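Local coordinates for erythrocyte membrane protein 1 (Plasmodium falciparum, PDB 2YK0) that probably binds host-cell surface receptors as a PfEMP1 adhesin, of which this chain holds the N-terminal NTS-DBL1-alpha and CIDR-gamma double domain, at residues 52-57 with 156-161; 79-84 with 164-169; 87-92 with 146-151; 186-191 with 276-281. The protein carries 8 engineered substitutions. One frame throughout, in Å; residues are numbered along the deposited sequence.

Contact 1 (52-57 with 156-161). Engineered in segment 156-161: Ala157 (natural residue Thr).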
loop_
_atom_site.group_PDB
_atom_site.type_symbol
_atom_site.label_atom_id
_atom_site.label_comp_id
_atom_site.label_asym_id
_atom_site.label_seq_id
_atom_site.Cartn_x
_atom_site.Cartn_y
_atom_site.Cartn_z
ATOM N N LYS A 52 -31.488 -17.315 19.477
ATOM C CA LYS A 52 -32.164 -16.606 18.379
ATOM C C LYS A 52 -32.789 -15.308 18.916
ATOM O O LYS A 52 -33.588 -15.347 19.862
ATOM C CB LYS A 52 -33.230 -17.505 17.694
ATOM C CG LYS A 52 -34.044 -16.854 16.574
ATOM C CD LYS A 52 -33.297 -16.684 15.236
ATOM C CE LYS A 52 -32.748 -15.277 15.027
ATOM N NZ LYS A 52 -32.108 -15.082 13.692
ATOM N N GLY A 53 -32.372 -14.186 18.323
ATOM C CA GLY A 53 -32.856 -12.843 18.631
ATOM C C GLY A 53 -34.112 -12.462 17.852
ATOM O O GLY A 53 -34.248 -12.768 16.653
ATOM N N THR A 54 -35.049 -11.785 18.557
ATOM C CA THR A 54 -36.328 -11.268 18.059
ATOM C C THR A 54 -36.168 -9.746 17.995
ATOM O O THR A 54 -36.166 -9.084 19.041
ATOM C CB THR A 54 -37.488 -11.725 18.979
ATOM O OG1 THR A 54 -37.387 -13.136 19.238
ATOM C CG2 THR A 54 -38.863 -11.352 18.444
ATOM N N LEU A 55 -35.994 -9.200 16.762
ATOM C CA LEU A 55 -35.757 -7.771 16.532
ATOM C C LEU A 55 -36.670 -6.845 17.330
ATOM O O LEU A 55 -36.173 -5.974 18.062
ATOM C CB LEU A 55 -35.727 -7.423 15.031
ATOM C CG LEU A 55 -35.451 -5.953 14.648
ATOM C CD1 LEU A 55 -34.239 -5.380 15.375
ATOM C CD2 LEU A 55 -35.250 -5.821 13.166
ATOM N N SER A 56 -37.995 -7.071 17.208
ATOM C CA SER A 56 -39.051 -6.332 17.902
ATOM C C SER A 56 -38.803 -6.191 19.434
ATOM O O SER A 56 -39.046 -5.123 20.002
ATOM C CB SER A 56 -40.407 -6.979 17.625
ATOM O OG SER A 56 -40.381 -8.396 17.701
ATOM N N ARG A 57 -38.251 -7.250 20.068
ATOM C CA ARG A 57 -37.969 -7.330 21.503
ATOM C C ARG A 57 -36.771 -6.492 22.020
ATOM O O ARG A 57 -36.653 -6.317 23.240
ATOM C CB ARG A 57 -37.909 -8.808 21.953
ATOM C CG ARG A 57 -39.292 -9.421 22.169
ATOM C CD ARG A 57 -39.381 -10.960 22.164
ATOM N NE ARG A 57 -38.804 -11.694 23.308
ATOM C CZ ARG A 57 -38.729 -11.281 24.577
ATOM N NH1 ARG A 57 -39.181 -10.081 24.926
ATOM N NH2 ARG A 57 -38.185 -12.060 25.504
ATOM N N THR A 156 -30.310 -9.011 26.697
ATOM C CA THR A 156 -30.828 -10.180 25.974
ATOM C C THR A 156 -30.161 -10.437 24.627
ATOM O O THR A 156 -29.482 -9.559 24.084
ATOM C CB THR A 156 -32.367 -10.143 25.823
ATOM O OG1 THR A 156 -32.788 -9.226 24.797
ATOM C CG2 THR A 156 -33.088 -9.920 27.144
ATOM N N ALA A 157 -30.438 -11.639 24.055
ATOM C CA ALA A 157 -30.058 -12.100 22.701
ATOM C C ALA A 157 -30.709 -11.185 21.669
ATOM O O ALA A 157 -30.088 -10.868 20.649
ATOM C CB ALA A 157 -30.541 -13.525 22.472
ATOM N N HIS A 158 -31.953 -10.732 21.970
ATOM C CA HIS A 158 -32.746 -9.811 21.155
ATOM C C HIS A 158 -32.044 -8.451 21.094
ATOM O O HIS A 158 -31.755 -7.992 19.976
ATOM C CB HIS A 158 -34.182 -9.652 21.690
ATOM C CG HIS A 158 -34.807 -10.917 22.156
ATOM N ND1 HIS A 158 -34.863 -11.239 23.496
ATOM C CD2 HIS A 158 -35.338 -11.930 21.442
ATOM C CE1 HIS A 158 -35.444 -12.428 23.554
ATOM N NE2 HIS A 158 -35.760 -12.874 22.340
ATOM N N ASP A 159 -31.730 -7.831 22.285
ATOM C CA ASP A 159 -31.035 -6.531 22.374
ATOM C C ASP A 159 -29.784 -6.522 21.460
ATOM O O ASP A 159 -29.676 -5.696 20.539
ATOM C CB ASP A 159 -30.628 -6.181 23.832
ATOM C CG ASP A 159 -31.735 -6.108 24.866
ATOM O OD1 ASP A 159 -32.917 -6.069 24.476
ATOM O OD2 ASP A 159 -31.421 -6.132 26.064
ATOM N N LEU A 160 -28.891 -7.500 21.674
ATOM C CA LEU A 160 -27.676 -7.650 20.897
ATOM C C LEU A 160 -27.966 -7.705 19.400
ATOM O O LEU A 160 -27.338 -6.951 18.658
ATOM C CB LEU A 160 -26.899 -8.899 21.351
ATOM C CG LEU A 160 -25.543 -9.149 20.695
ATOM C CD1 LEU A 160 -24.517 -8.150 21.144
ATOM C CD2 LEU A 160 -25.072 -10.504 21.020
ATOM N N LEU A 161 -28.920 -8.556 18.961
ATOM C CA LEU A 161 -29.252 -8.675 17.548
ATOM C C LEU A 161 -29.623 -7.321 16.941
ATOM O O LEU A 161 -29.032 -6.939 15.935
ATOM C CB LEU A 161 -30.322 -9.745 17.313
ATOM C CG LEU A 161 -31.044 -9.688 15.963
ATOM C CD1 LEU A 161 -30.501 -10.712 14.969
ATOM C CD2 LEU A 161 -32.514 -9.772 16.145
#
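Arg57 lays its side chain across one face of the His158 imidazole, an arginine over a histidine with the two flat groups tilted 50° to each other. Its CB makes a CH-pi contact, 4.1 Å from the centroid of the His158 ring. Farther out the chain bends at chi3 (71°), which brings NE back over the rim of the same face, and Arg57 NH2 reaches 3.4 Å from His158 CE1. The ring edge belongs to Thr54: its backbone N lies in the ring plane, and Thr54 OG1 runs alongside, 3.2 Å from His158 CD2. The imidazole is also held from its own segment, because His158 ND1 and Thr156 OG1 share a hydrogen bond of 3.2 Å that either could donate. One helical turn on, Leu161 CD2 packs 3.5 Å from Gly53 O and also meets Leu55 CB. Asp159 OD2 accepts from Thr156 N, met from above the carboxylate plane, and from Asn155 N, while OD1 takes Gln59 N. In return Asp159 N donates to Thr156 OG1 at 3.1 Å. Thr156 and Asp159 thus form a capping box at the start of helix 157-176, where the N-terminal segment of PfEMP1 docks on the Duffy binding domain.

Contact 2 (79-84 with 164-169)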
loop_
_atom_site.group_PDB
_atom_site.type_symbol
_atom_site.label_atom_id
_atom_site.label_comp_id
_atom_site.label_asym_id
_atom_site.label_seq_id
_atom_site.Cartn_x
_atom_site.Cartn_y
_atom_site.Cartn_z
ATOM N N CYS A 79 -35.202 -2.849 7.951
ATOM C CA CYS A 79 -35.142 -1.858 6.907
ATOM C C CYS A 79 -35.726 -0.519 7.301
ATOM O O CYS A 79 -35.427 0.479 6.645
ATOM C CB CYS A 79 -35.696 -2.411 5.599
ATOM S SG CYS A 79 -34.543 -3.535 4.770
ATOM N N ASN A 80 -36.454 -0.474 8.440
ATOM C CA ASN A 80 -37.011 0.756 9.009
ATOM C C ASN A 80 -36.236 1.122 10.297
ATOM O O ASN A 80 -36.755 1.835 11.157
ATOM C CB ASN A 80 -38.531 0.647 9.265
ATOM C CG ASN A 80 -39.363 0.023 8.159
ATOM O OD1 ASN A 80 -39.035 0.081 6.958
ATOM N ND2 ASN A 80 -40.491 -0.569 8.549
ATOM N N LEU A 81 -34.988 0.666 10.416
ATOM C CA LEU A 81 -34.192 0.997 11.596
ATOM C C LEU A 81 -33.558 2.406 11.486
ATOM O O LEU A 81 -32.919 2.721 10.477
ATOM C CB LEU A 81 -33.102 -0.081 11.871
ATOM C CG LEU A 81 -33.549 -1.409 12.505
ATOM C CD1 LEU A 81 -32.473 -2.456 12.384
ATOM C CD2 LEU A 81 -33.893 -1.235 13.963
ATOM N N ASP A 82 -33.727 3.246 12.523
ATOM C CA ASP A 82 -33.130 4.584 12.524
ATOM C C ASP A 82 -32.218 4.851 13.692
ATOM O O ASP A 82 -32.631 4.768 14.843
ATOM C CB ASP A 82 -34.157 5.724 12.300
ATOM C CG ASP A 82 -33.726 7.065 12.873
ATOM O OD1 ASP A 82 -33.993 7.303 14.063
ATOM O OD2 ASP A 82 -33.055 7.850 12.141
ATOM N N HIS A 83 -31.000 5.270 13.365
ATOM C CA HIS A 83 -29.913 5.574 14.279
ATOM C C HIS A 83 -30.247 6.641 15.329
ATOM O O HIS A 83 -29.625 6.683 16.400
ATOM C CB HIS A 83 -28.649 5.936 13.487
ATOM C CG HIS A 83 -28.716 7.279 12.831
ATOM N ND1 HIS A 83 -29.470 7.489 11.687
ATOM C CD2 HIS A 83 -28.112 8.441 13.180
ATOM C CE1 HIS A 83 -29.314 8.770 11.390
ATOM N NE2 HIS A 83 -28.493 9.381 12.254
ATOM N N LEU A 84 -31.253 7.472 15.042
ATOM C CA LEU A 84 -31.665 8.532 15.959
ATOM C C LEU A 84 -32.451 7.950 17.127
ATOM O O LEU A 84 -32.647 8.622 18.148
ATOM C CB LEU A 84 -32.463 9.607 15.208
ATOM C CG LEU A 84 -31.669 10.352 14.122
ATOM C CD1 LEU A 84 -32.573 10.963 13.084
ATOM C CD2 LEU A 84 -30.727 11.373 14.716
ATOM N N VAL A 164 -26.539 -5.338 16.356
ATOM C CA VAL A 164 -25.832 -5.892 15.219
ATOM C C VAL A 164 -26.640 -5.523 13.958
ATOM O O VAL A 164 -26.078 -5.019 12.973
ATOM C CB VAL A 164 -25.539 -7.392 15.392
ATOM C CG1 VAL A 164 -24.689 -7.914 14.253
ATOM C CG2 VAL A 164 -24.834 -7.665 16.720
ATOM N N LEU A 165 -27.960 -5.589 14.072
ATOM C CA LEU A 165 -28.833 -5.226 12.979
ATOM C C LEU A 165 -28.748 -3.776 12.499
ATOM O O LEU A 165 -28.789 -3.528 11.280
ATOM C CB LEU A 165 -30.264 -5.713 13.245
ATOM C CG LEU A 165 -30.457 -7.266 13.271
ATOM C CD1 LEU A 165 -31.875 -7.624 13.040
ATOM C CD2 LEU A 165 -29.641 -7.981 12.225
ATOM N N VAL A 166 -28.574 -2.819 13.434
ATOM C CA VAL A 166 -28.426 -1.400 13.056
ATOM C C VAL A 166 -27.090 -1.241 12.339
ATOM O O VAL A 166 -27.068 -0.770 11.191
ATOM C CB VAL A 166 -28.622 -0.441 14.246
ATOM C CG1 VAL A 166 -27.994 0.929 13.992
ATOM C CG2 VAL A 166 -30.100 -0.313 14.597
ATOM N N THR A 167 -26.004 -1.741 12.977
ATOM C CA THR A 167 -24.659 -1.778 12.416
ATOM C C THR A 167 -24.707 -2.320 10.962
ATOM O O THR A 167 -24.273 -1.623 10.056
ATOM C CB THR A 167 -23.749 -2.584 13.356
ATOM O OG1 THR A 167 -23.482 -1.794 14.503
ATOM C CG2 THR A 167 -22.437 -3.006 12.713
ATOM N N ALA A 168 -25.287 -3.519 10.746
ATOM C CA ALA A 168 -25.424 -4.169 9.441
ATOM C C ALA A 168 -26.162 -3.328 8.450
ATOM O O ALA A 168 -25.793 -3.350 7.277
ATOM C CB ALA A 168 -26.120 -5.514 9.579
ATOM N N LYS A 169 -27.193 -2.576 8.895
ATOM C CA LYS A 169 -27.988 -1.740 7.976
ATOM C C LYS A 169 -27.189 -0.577 7.388
ATOM O O LYS A 169 -27.076 -0.447 6.177
ATOM C CB LYS A 169 -29.295 -1.245 8.647
ATOM C CG LYS A 169 -30.155 -0.336 7.751
ATOM C CD LYS A 169 -31.207 0.435 8.521
ATOM C CE LYS A 169 -31.877 1.496 7.682
ATOM N NZ LYS A 169 -30.980 2.677 7.476
#
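Leu81 reaches across to helix 157-176 and supplies the apolar part of the contact. Its CD1 lies 3.9 Å from Val166 CG2 and 4.0 Å from Leu165 CB, so one methyl touches two successive residues of the helix. Both methyls of Leu81 are near Val166 CG2, and the two side chains meet at a slant. The second kind of contact is aliphatic lysine against backbone carbonyls. Lys169 leaves the helix with CG opposite its own N (chi1 179°) and stays extended through chi3 (170°), which lays CD and CE against the loop; only NZ is turned aside at chi4 (-75°). Lys169 CE comes 3.2 Å from Leu81 O and 3.8 Å from Cys79 O, while CD packs on Leu81 CB at 3.9 Å. No hydrogen bond joins the two segments; a polar link comes one residue later along the helix, where His83 N is hydrogen-bonded to Tyr170 OH. Covalent restraint enters at Cys79, whose CB points away from the helix and whose SG forms a disulfide with Cys273. The loop therefore lies along one side of helix 157-176, from which Val164 and Ala168, together with Leu165, pack on helix 252-272, and the disulfide ties it just past the end of helix 252-272.

Contact 3 (87-92 with 146-151)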
loop_
_atom_site.group_PDB
_atom_site.type_symbol
_atom_site.label_atom_id
_atom_site.label_comp_id
_atom_site.label_asym_id
_atom_site.label_seq_id
_atom_site.Cartn_x
_atom_site.Cartn_y
_atom_site.Cartn_z
ATOM N N THR A 87 -30.132 3.144 19.011
ATOM C CA THR A 87 -28.778 3.331 19.455
ATOM C C THR A 87 -28.778 3.535 20.965
ATOM O O THR A 87 -29.801 3.911 21.561
ATOM C CB THR A 87 -28.254 4.539 18.674
ATOM O OG1 THR A 87 -27.172 4.163 17.842
ATOM C CG2 THR A 87 -27.945 5.747 19.536
ATOM N N ASN A 88 -27.605 3.297 21.564
ATOM C CA ASN A 88 -27.322 3.460 22.987
ATOM C C ASN A 88 -26.300 4.571 23.191
ATOM O O ASN A 88 -25.854 4.788 24.324
ATOM C CB ASN A 88 -26.802 2.148 23.566
ATOM C CG ASN A 88 -27.887 1.178 23.949
ATOM O OD1 ASN A 88 -28.865 1.561 24.619
ATOM N ND2 ASN A 88 -27.714 -0.116 23.592
ATOM N N ILE A 89 -25.945 5.288 22.088
ATOM C CA ILE A 89 -24.925 6.344 22.065
ATOM C C ILE A 89 -25.264 7.450 23.001
ATOM O O ILE A 89 -26.238 8.161 22.786
ATOM C CB ILE A 89 -24.552 6.819 20.645
ATOM C CG1 ILE A 89 -24.261 5.618 19.724
ATOM C CG2 ILE A 89 -23.373 7.794 20.693
ATOM C CD1 ILE A 89 -24.508 5.823 18.359
ATOM N N LYS A 90 -24.506 7.534 24.093
ATOM C CA LYS A 90 -24.698 8.523 25.149
ATOM C C LYS A 90 -23.477 9.422 25.300
ATOM O O LYS A 90 -23.377 10.149 26.293
ATOM C CB LYS A 90 -25.075 7.845 26.480
ATOM C CG LYS A 90 -26.490 7.285 26.515
ATOM C CD LYS A 90 -26.956 7.046 27.943
ATOM C CE LYS A 90 -28.372 6.525 28.024
ATOM N NZ LYS A 90 -28.431 5.050 28.222
ATOM N N THR A 91 -22.557 9.386 24.305
ATOM C CA THR A 91 -21.344 10.219 24.281
ATOM C C THR A 91 -21.607 11.660 23.837
ATOM O O THR A 91 -22.612 11.943 23.165
ATOM C CB THR A 91 -20.216 9.601 23.420
ATOM O OG1 THR A 91 -19.043 10.394 23.623
ATOM C CG2 THR A 91 -20.543 9.571 21.906
ATOM N N GLY A 92 -20.649 12.529 24.165
ATOM C CA GLY A 92 -20.673 13.933 23.789
ATOM C C GLY A 92 -20.383 14.141 22.317
ATOM O O GLY A 92 -21.165 14.804 21.633
ATOM N N LEU A 146 -21.931 0.065 18.664
ATOM C CA LEU A 146 -21.479 -1.142 19.369
ATOM C C LEU A 146 -20.487 -0.791 20.485
ATOM O O LEU A 146 -20.228 -1.610 21.378
ATOM C CB LEU A 146 -20.878 -2.197 18.402
ATOM C CG LEU A 146 -21.770 -2.745 17.279
ATOM C CD1 LEU A 146 -21.016 -3.714 16.428
ATOM C CD2 LEU A 146 -22.981 -3.468 17.815
ATOM N N GLU A 147 -19.984 0.442 20.482
ATOM C CA GLU A 147 -19.091 0.901 21.544
ATOM C C GLU A 147 -19.921 1.210 22.820
ATOM O O GLU A 147 -19.351 1.572 23.867
ATOM C CB GLU A 147 -18.327 2.169 21.108
ATOM C CG GLU A 147 -17.676 2.098 19.738
ATOM C CD GLU A 147 -16.628 3.156 19.449
ATOM O OE1 GLU A 147 -16.379 4.011 20.332
ATOM O OE2 GLU A 147 -16.009 3.087 18.361
ATOM N N PHE A 148 -21.272 1.086 22.698
ATOM C CA PHE A 148 -22.278 1.433 23.699
ATOM C C PHE A 148 -23.074 0.309 24.348
ATOM O O PHE A 148 -23.917 0.578 25.215
ATOM C CB PHE A 148 -23.155 2.543 23.136
ATOM C CG PHE A 148 -22.318 3.797 23.062
ATOM C CD1 PHE A 148 -22.078 4.563 24.210
ATOM C CD2 PHE A 148 -21.665 4.144 21.884
ATOM C CE1 PHE A 148 -21.241 5.670 24.168
ATOM C CE2 PHE A 148 -20.830 5.258 21.844
ATOM C CZ PHE A 148 -20.628 6.016 22.986
ATOM N N LEU A 149 -22.686 -0.959 24.007
ATOM C CA LEU A 149 -23.216 -2.264 24.415
ATOM C C LEU A 149 -23.224 -2.594 25.894
ATOM O O LEU A 149 -24.014 -3.457 26.281
ATOM C CB LEU A 149 -22.481 -3.359 23.647
ATOM C CG LEU A 149 -23.179 -4.040 22.467
ATOM C CD1 LEU A 149 -24.289 -3.201 21.893
ATOM C CD2 LEU A 149 -22.173 -4.379 21.383
ATOM N N ASP A 150 -22.348 -1.964 26.712
ATOM C CA ASP A 150 -22.324 -2.188 28.162
ATOM C C ASP A 150 -23.240 -1.184 28.869
ATOM O O ASP A 150 -22.833 -0.049 29.086
ATOM C CB ASP A 150 -20.878 -2.130 28.708
ATOM C CG ASP A 150 -20.715 -2.130 30.230
ATOM O OD1 ASP A 150 -21.559 -2.750 30.928
ATOM O OD2 ASP A 150 -19.732 -1.537 30.717
ATOM N N ASN A 151 -24.492 -1.589 29.195
ATOM C CA ASN A 151 -25.529 -0.739 29.836
ATOM C C ASN A 151 -26.698 -1.561 30.388
ATOM O O ASN A 151 -26.820 -2.745 30.086
ATOM C CB ASN A 151 -26.059 0.339 28.886
ATOM C CG ASN A 151 -26.686 -0.228 27.638
ATOM O OD1 ASN A 151 -27.711 -0.915 27.685
ATOM N ND2 ASN A 151 -26.035 -0.046 26.507
#
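Phe148 lays its ring against the backbone of residues 88-91, and this is the close-packed part of the contact. Ile89 CA stands over one face, 3.9 Å from the Phe148 ring centroid and 14° off its normal, a CH-pi contact made by the main chain. On the same residue CG1 comes 3.7 Å from Phe148 CD2, and CG2 lies near CE2 and CZ. At the far end of the ring Thr91 CB is 3.6 Å from Phe148 CZ, its side chain running roughly at right angles to that of the phenylalanine. Phe148 CG sits opposite the carbonyl carbon (chi1 -70°), which swings the ring out over the other loop, while Asn88 CB packs on Phe148 CB at 3.7 Å. Beside it the buried Asn88 meets Asn151, amide planes 58° apart; Asn151 ND2 gives a weak bond to Phe148 O, and OD1 is hydrogen-bonded to Thr154 OG1. The loose side is at the exposed Lys90, which meets the ring through its backbone N while its side chain stays back and NZ makes a weak bond to Val61 O. The arrangement is a CH-pi packing of an aromatic ring on a loop backbone, joining two irregular loops beside helix 157-176 in the Duffy-binding-like fold.

Contact 4 (186-191 with 276-281). Engineered in segment 186-191: Ala189 (natural residue Ser).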
loop_
_atom_site.group_PDB
_atom_site.type_symbol
_atom_site.label_atom_id
_atom_site.label_comp_id
_atom_site.label_asym_id
_atom_site.label_seq_id
_atom_site.Cartn_x
_atom_site.Cartn_y
_atom_site.Cartn_z
ATOM N N GLY A 186 -22.848 -2.931 -16.645
ATOM C CA GLY A 186 -22.961 -4.385 -16.561
ATOM C C GLY A 186 -23.533 -4.888 -15.252
ATOM O O GLY A 186 -24.261 -4.162 -14.562
ATOM N N ASN A 187 -23.214 -6.150 -14.904
ATOM C CA ASN A 187 -23.696 -6.757 -13.658
ATOM C C ASN A 187 -23.027 -6.137 -12.427
ATOM O O ASN A 187 -21.825 -5.833 -12.431
ATOM C CB ASN A 187 -23.628 -8.296 -13.670
ATOM C CG ASN A 187 -22.260 -8.913 -13.479
ATOM O OD1 ASN A 187 -21.231 -8.409 -13.946
ATOM N ND2 ASN A 187 -22.232 -10.060 -12.821
ATOM N N LYS A 188 -23.835 -5.912 -11.395
ATOM C CA LYS A 188 -23.425 -5.262 -10.158
ATOM C C LYS A 188 -22.930 -6.267 -9.086
ATOM O O LYS A 188 -23.066 -6.016 -7.885
ATOM C CB LYS A 188 -24.587 -4.384 -9.661
ATOM C CG LYS A 188 -24.888 -3.184 -10.560
ATOM C CD LYS A 188 -26.384 -2.908 -10.643
ATOM C CE LYS A 188 -26.689 -1.481 -11.017
ATOM N NZ LYS A 188 -26.510 -0.555 -9.868
ATOM N N ALA A 189 -22.318 -7.387 -9.543
ATOM C CA ALA A 189 -21.778 -8.491 -8.734
ATOM C C ALA A 189 -20.803 -8.058 -7.633
ATOM O O ALA A 189 -20.816 -8.641 -6.543
ATOM C CB ALA A 189 -21.114 -9.518 -9.637
ATOM N N GLY A 190 -19.980 -7.049 -7.940
ATOM C CA GLY A 190 -18.968 -6.493 -7.052
ATOM C C GLY A 190 -19.476 -5.936 -5.741
ATOM O O GLY A 190 -18.762 -5.988 -4.741
ATOM N N ILE A 191 -20.703 -5.403 -5.733
ATOM C CA ILE A 191 -21.309 -4.812 -4.537
ATOM C C ILE A 191 -21.583 -5.872 -3.494
ATOM O O ILE A 191 -21.254 -5.671 -2.317
ATOM C CB ILE A 191 -22.554 -3.960 -4.888
ATOM C CG1 ILE A 191 -22.182 -2.774 -5.783
ATOM C CG2 ILE A 191 -23.223 -3.428 -3.646
ATOM C CD1 ILE A 191 -22.579 -2.901 -7.158
ATOM N N PRO A 276 -28.814 -2.925 -4.619
ATOM C CA PRO A 276 -29.678 -2.719 -5.799
ATOM C C PRO A 276 -30.220 -4.019 -6.383
ATOM O O PRO A 276 -29.563 -5.056 -6.282
ATOM C CB PRO A 276 -28.763 -2.001 -6.789
ATOM C CG PRO A 276 -27.395 -2.433 -6.415
ATOM C CD PRO A 276 -27.393 -2.679 -4.937
ATOM N N TYR A 277 -31.404 -3.938 -7.020
ATOM C CA TYR A 277 -32.166 -5.030 -7.652
ATOM C C TYR A 277 -31.362 -5.977 -8.553
ATOM O O TYR A 277 -31.648 -7.172 -8.615
ATOM C CB TYR A 277 -33.313 -4.429 -8.498
ATOM C CG TYR A 277 -34.595 -4.113 -7.753
ATOM C CD1 TYR A 277 -34.612 -3.184 -6.715
ATOM C CD2 TYR A 277 -35.809 -4.673 -8.146
ATOM C CE1 TYR A 277 -35.794 -2.870 -6.039
ATOM C CE2 TYR A 277 -37.002 -4.355 -7.488
ATOM C CZ TYR A 277 -36.989 -3.452 -6.433
ATOM O OH TYR A 277 -38.152 -3.126 -5.765
ATOM N N TYR A 278 -30.387 -5.426 -9.263
ATOM C CA TYR A 278 -29.587 -6.066 -10.302
ATOM C C TYR A 278 -28.272 -6.679 -9.802
ATOM O O TYR A 278 -27.579 -7.370 -10.558
ATOM C CB TYR A 278 -29.389 -5.046 -11.447
ATOM C CG TYR A 278 -30.489 -3.996 -11.450
ATOM C CD1 TYR A 278 -31.737 -4.266 -12.016
ATOM C CD2 TYR A 278 -30.325 -2.779 -10.788
ATOM C CE1 TYR A 278 -32.779 -3.338 -11.953
ATOM C CE2 TYR A 278 -31.364 -1.847 -10.710
ATOM C CZ TYR A 278 -32.588 -2.129 -11.301
ATOM O OH TYR A 278 -33.604 -1.202 -11.250
ATOM N N ALA A 279 -27.961 -6.460 -8.511
ATOM C CA ALA A 279 -26.782 -6.996 -7.844
ATOM C C ALA A 279 -27.109 -8.378 -7.277
ATOM O O ALA A 279 -28.054 -8.520 -6.494
ATOM C CB ALA A 279 -26.343 -6.055 -6.739
ATOM N N ASP A 280 -26.359 -9.405 -7.710
ATOM C CA ASP A 280 -26.569 -10.791 -7.286
ATOM C C ASP A 280 -25.253 -11.432 -6.904
ATOM O O ASP A 280 -24.286 -11.305 -7.652
ATOM C CB ASP A 280 -27.238 -11.612 -8.411
ATOM C CG ASP A 280 -28.562 -11.067 -8.916
ATOM O OD1 ASP A 280 -29.439 -10.786 -8.086
ATOM O OD2 ASP A 280 -28.721 -10.939 -10.145
ATOM N N TYR A 281 -25.208 -12.126 -5.753
ATOM C CA TYR A 281 -23.991 -12.800 -5.309
ATOM C C TYR A 281 -23.777 -14.060 -6.114
ATOM O O TYR A 281 -24.660 -14.912 -6.169
ATOM C CB TYR A 281 -24.010 -13.109 -3.802
ATOM C CG TYR A 281 -22.670 -13.570 -3.267
ATOM C CD1 TYR A 281 -21.659 -12.658 -2.981
ATOM C CD2 TYR A 281 -22.413 -14.919 -3.039
ATOM C CE1 TYR A 281 -20.421 -13.077 -2.500
ATOM C CE2 TYR A 281 -21.178 -15.350 -2.555
ATOM C CZ TYR A 281 -20.185 -14.423 -2.288
ATOM O OH TYR A 281 -18.959 -14.825 -1.825
#
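A type I beta turn from Pro276 to Ala279 lies against the residues leading into helix 189-207, with the CA atoms of Lys188 and Ala279 only 4.4 Å apart. Within the Duffy-binding-like fold, the turn thus packs on the N-terminal end of a helix. The turn is closed by the bond from Ala279 N to Pro276 O, 3.1 Å long, and no hydrogen bond crosses between the segments, so the contact is one of packing. Lys188 carries most of it. Its CB meets Ala279 CB at 3.8 Å, and the aliphatic chain then runs beside Tyr278, pointing the same way, with Lys188 CD 3.8 Å from Tyr278 CB and CE lying obliquely to the ring. Bends at chi2 (143°) and chi4 (-77°) bring NZ to 4.0 Å from Pro276 CG, and NZ is hydrogen-bonded to Lys182 O. Ile191 adds a looser touch on Pro276 CD through CG2. The engineered Ala189 places its CA near Asp280 O. Ala279 touches Cys192 and Cys298, a disulfide pair of this protein, and is hydrogen-bonded through its backbone to Cys298. Ala279 CB lies 3.5 Å from Lys188 O, the same carbonyl that accepts from Ile191 N.

Overall arrangement
From the N terminus, the loop after helix 48-51 opens contact 1, and the chain returns to close it about a hundred residues later at the start of helix 157-176. Before that, the loop after helix 63-68 opens contact 2 at residues 79-84 and contact 3 at 87-92. Contact 3 closes first, at 146-151, joining two loops, and so lies wholly within the spans of both others. Contacts 1 and 2 cross, docking their two loops on helix 157-176, and touch through Leu55 and Leu165. Contact 3 joins contact 2 where Leu146 packs on Thr167. Contact 4 follows in series, tying the start of helix 189-207 to the loop after helix 252-272, its centre about 22 Å from that of contact 2.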